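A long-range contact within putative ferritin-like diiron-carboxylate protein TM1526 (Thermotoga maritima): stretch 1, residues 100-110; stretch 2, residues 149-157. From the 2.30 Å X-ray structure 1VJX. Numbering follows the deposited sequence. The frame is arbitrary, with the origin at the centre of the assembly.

Stretch 1 100-110: TLKEVLDIAIS
Stretch 2 (149-157) LLEMKREST

Two helices of one chain pack side by side, nearly antiparallel: the axes of 101-110 and 149-156 approach to 9.9 Å, with 154° between their N-to-C directions. Register is set by Lys102 CA to Thr157 CA at 5.6 Å and Ile109 CA to Leu149 CA at 6.4 Å. Phi/psi stay near -62/-43 through 101-110 and 149-154, then shift to -87/-56 at Glu155 and -106/24 at Ser156. From Leu105 N (to Leu101 O, 2.8 Å) and Lys153 N (to Leu149 O, 3.0 Å), helix amides bond four residues back. The contact covers 594 Å² over both sides. Thr100 (chi1 p) caps the first helix: its OG1 accepts weakly from Glu103 N (3.3 Å).

The interior is aliphatic. Leu105 (m, t) points toward the partner, placing CD1 3.6 Å from Met152 CB and CD2 3.7 Å from Leu149 CD2. Leu149 (m, t) also meets Ala108 CB through CD1 (3.7 Å) and Ile109 CG1 through CB (3.6 Å). Ile109 (m, t) starts sideways, yet its CD1 reaches Leu150 CD2 at 3.7 Å. Leu101 (t, p) sets CD1 3.9 Å from CE of selenomethionine Met152 (m, t, p).

One hydrogen bond crosses the contact, within a salt bridge: Lys153 NZ donates to Asp106 OD1 (2.9 Å). Lys153 (t, t, t, p) inserts among Lys102, Leu105, Asp106 and Ile109, its long methylene chain carrying the ammonium to the carboxylate. Asp106 (chi1 m) receives Lys102 NZ on OD2 (3.2 Å), also a salt bridge; its carboxylate thus offsets two ammonium groups whose NZ atoms, Lys102 and Lys153, lie 4.1 Å apart.

Thr157 (chi1 -90°) packs CG2 3.6 Å from Lys102 CB. Its OG1 is 3.4 Å from Lys102 N, at too poor an angle for a hydrogen bond, and donates weakly to Ser156 O (3.4 Å). Ser156 OG (chi1 8°) donates to Met152 O (3.2 Å).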

# COMPACT_ATOMS: atom_id res chain seq x y z
N THR A 100 -17.38 2.40 13.11
CA THR A 100 -18.01 3.22 12.08
C THR A 100 -17.16 3.21 10.81
O THR A 100 -15.95 3.03 10.86
CB THR A 100 -18.19 4.68 12.57
OG1 THR A 100 -16.93 5.32 12.75
CG2 THR A 100 -18.85 4.75 13.95
N LEU A 101 -17.81 3.41 9.68
CA LEU A 101 -17.11 3.45 8.40
C LEU A 101 -16.12 4.61 8.39
O LEU A 101 -15.00 4.46 7.93
CB LEU A 101 -18.10 3.56 7.22
CG LEU A 101 -17.48 3.44 5.81
CD1 LEU A 101 -16.97 2.03 5.49
CD2 LEU A 101 -18.50 3.91 4.75
N LYS A 102 -16.54 5.74 8.95
CA LYS A 102 -15.73 6.95 9.05
C LYS A 102 -14.37 6.74 9.69
O LYS A 102 -13.36 7.14 9.13
CB LYS A 102 -16.47 8.03 9.85
CG LYS A 102 -15.69 9.34 10.09
CD LYS A 102 -16.58 10.47 10.66
CE LYS A 102 -15.96 11.89 10.51
NZ LYS A 102 -14.50 11.98 10.92
N GLU A 103 -14.34 6.18 10.89
CA GLU A 103 -13.08 6.06 11.61
C GLU A 103 -12.10 5.12 10.89
O GLU A 103 -10.91 5.36 10.83
CB GLU A 103 -13.31 5.65 13.06
CG GLU A 103 -13.86 4.27 13.31
CD GLU A 103 -14.10 4.06 14.80
OE1 GLU A 103 -13.10 4.22 15.58
OE2 GLU A 103 -15.27 3.75 15.20
N VAL A 104 -12.66 4.10 10.29
CA VAL A 104 -11.96 3.09 9.53
C VAL A 104 -11.37 3.68 8.23
O VAL A 104 -10.19 3.47 7.88
CB VAL A 104 -12.99 1.92 9.28
CG1 VAL A 104 -12.93 1.33 7.88
CG2 VAL A 104 -12.90 0.86 10.40
N LEU A 105 -12.21 4.40 7.50
CA LEU A 105 -11.78 5.09 6.30
C LEU A 105 -10.72 6.16 6.59
O LEU A 105 -9.76 6.32 5.82
CB LEU A 105 -12.99 5.70 5.59
CG LEU A 105 -13.87 4.73 4.80
CD1 LEU A 105 -14.86 5.46 4.08
CD2 LEU A 105 -13.05 3.90 3.82
N ASP A 106 -10.85 6.88 7.69
CA ASP A 106 -9.87 7.91 8.00
C ASP A 106 -8.51 7.29 8.10
O ASP A 106 -7.54 7.83 7.61
CB ASP A 106 -10.23 8.64 9.32
CG ASP A 106 -11.33 9.70 9.12
OD1 ASP A 106 -11.54 10.15 7.98
OD2 ASP A 106 -12.06 10.13 10.06
N ILE A 107 -8.45 6.14 8.75
CA ILE A 107 -7.20 5.40 8.91
C ILE A 107 -6.67 4.89 7.55
O ILE A 107 -5.51 5.07 7.22
CB ILE A 107 -7.39 4.25 9.93
CG1 ILE A 107 -7.70 4.83 11.33
CG2 ILE A 107 -6.14 3.37 9.98
CD1 ILE A 107 -8.33 3.83 12.31
N ALA A 108 -7.56 4.31 6.76
CA ALA A 108 -7.23 3.77 5.45
C ALA A 108 -6.66 4.83 4.58
O ALA A 108 -5.73 4.60 3.86
CB ALA A 108 -8.47 3.22 4.78
N ILE A 109 -7.28 6.01 4.61
CA ILE A 109 -6.91 7.10 3.71
C ILE A 109 -5.53 7.60 4.10
O ILE A 109 -4.69 7.85 3.24
CB ILE A 109 -7.96 8.19 3.77
CG1 ILE A 109 -9.19 7.73 2.98
CG2 ILE A 109 -7.42 9.50 3.20
CD1 ILE A 109 -10.46 8.49 3.26
N SER A 110 -5.29 7.67 5.39
CA SER A 110 -4.05 8.22 5.90
C SER A 110 -2.86 7.31 5.63
O SER A 110 -1.83 7.81 5.23
CB SER A 110 -4.17 8.55 7.40
OG SER A 110 -2.89 8.83 7.93
N LEU A 149 -11.70 5.18 -1.60
CA LEU A 149 -11.79 5.51 -0.17
C LEU A 149 -12.37 6.91 0.09
O LEU A 149 -13.18 7.10 0.99
CB LEU A 149 -10.41 5.36 0.50
CG LEU A 149 -9.75 3.97 0.52
CD1 LEU A 149 -8.37 4.01 1.14
CD2 LEU A 149 -10.58 2.96 1.27
N LEU A 150 -11.99 7.91 -0.69
CA LEU A 150 -12.51 9.26 -0.51
C LEU A 150 -13.98 9.37 -0.96
O LEU A 150 -14.78 10.14 -0.38
CB LEU A 150 -11.62 10.26 -1.24
CG LEU A 150 -10.19 10.40 -0.67
CD1 LEU A 150 -9.23 11.07 -1.67
CD2 LEU A 150 -10.22 11.18 0.67
N GLU A 151 -14.32 8.60 -2.00
CA GLU A 151 -15.70 8.48 -2.49
C GLU A 151 -16.63 7.87 -1.41
O GLU A 151 -17.69 8.39 -1.15
CB GLU A 151 -15.71 7.64 -3.79
CG GLU A 151 -17.09 7.33 -4.37
CD GLU A 151 -17.00 6.74 -5.78
OE1 GLU A 151 -16.85 5.50 -5.92
OE2 GLU A 151 -17.07 7.51 -6.76
N MSE A 152 -16.19 6.79 -0.78
CA MSE A 152 -16.91 6.18 0.33
C MSE A 152 -17.02 7.14 1.53
O MSE A 152 -18.08 7.25 2.13
CB MSE A 152 -16.24 4.87 0.76
CG MSE A 152 -16.39 3.75 -0.24
SE MSE A 152 -15.29 2.19 0.22
CE MSE A 152 -16.35 1.41 1.68
N LYS A 153 -15.93 7.82 1.87
CA LYS A 153 -15.99 8.80 2.96
C LYS A 153 -17.05 9.86 2.70
O LYS A 153 -17.88 10.19 3.56
CB LYS A 153 -14.64 9.50 3.15
CG LYS A 153 -14.58 10.35 4.42
CD LYS A 153 -13.27 11.13 4.53
CE LYS A 153 -13.37 12.32 5.49
NZ LYS A 153 -13.55 11.90 6.93
N ARG A 154 -16.99 10.42 1.50
CA ARG A 154 -17.82 11.54 1.11
C ARG A 154 -19.29 11.14 1.07
O ARG A 154 -20.15 11.91 1.47
CB ARG A 154 -17.37 12.00 -0.27
CG ARG A 154 -17.77 13.39 -0.70
CD ARG A 154 -17.61 13.60 -2.20
NE ARG A 154 -18.40 12.61 -2.95
CZ ARG A 154 -19.65 12.80 -3.39
NH1 ARG A 154 -20.30 13.96 -3.21
NH2 ARG A 154 -20.27 11.81 -4.04
N GLU A 155 -19.55 9.93 0.59
CA GLU A 155 -20.90 9.46 0.33
C GLU A 155 -21.59 8.82 1.53
O GLU A 155 -22.69 9.23 1.93
CB GLU A 155 -20.87 8.44 -0.80
CG GLU A 155 -20.58 9.06 -2.15
CD GLU A 155 -20.53 8.02 -3.27
OE1 GLU A 155 -20.31 6.79 -2.96
OE2 GLU A 155 -20.72 8.45 -4.45
N SER A 156 -20.96 7.81 2.10
CA SER A 156 -21.61 6.97 3.08
C SER A 156 -21.10 7.26 4.50
O SER A 156 -21.20 6.42 5.41
CB SER A 156 -21.47 5.50 2.67
OG SER A 156 -20.59 5.35 1.56
N THR A 157 -20.57 8.47 4.69
CA THR A 157 -19.99 8.87 5.98
C THR A 157 -20.44 10.30 6.33
O THR A 157 -20.36 10.70 7.51
CB THR A 157 -18.42 8.69 5.94
OG1 THR A 157 -18.07 7.38 6.37
CG2 THR A 157 -17.66 9.66 6.88
OXT THR A 157 -20.92 11.04 5.46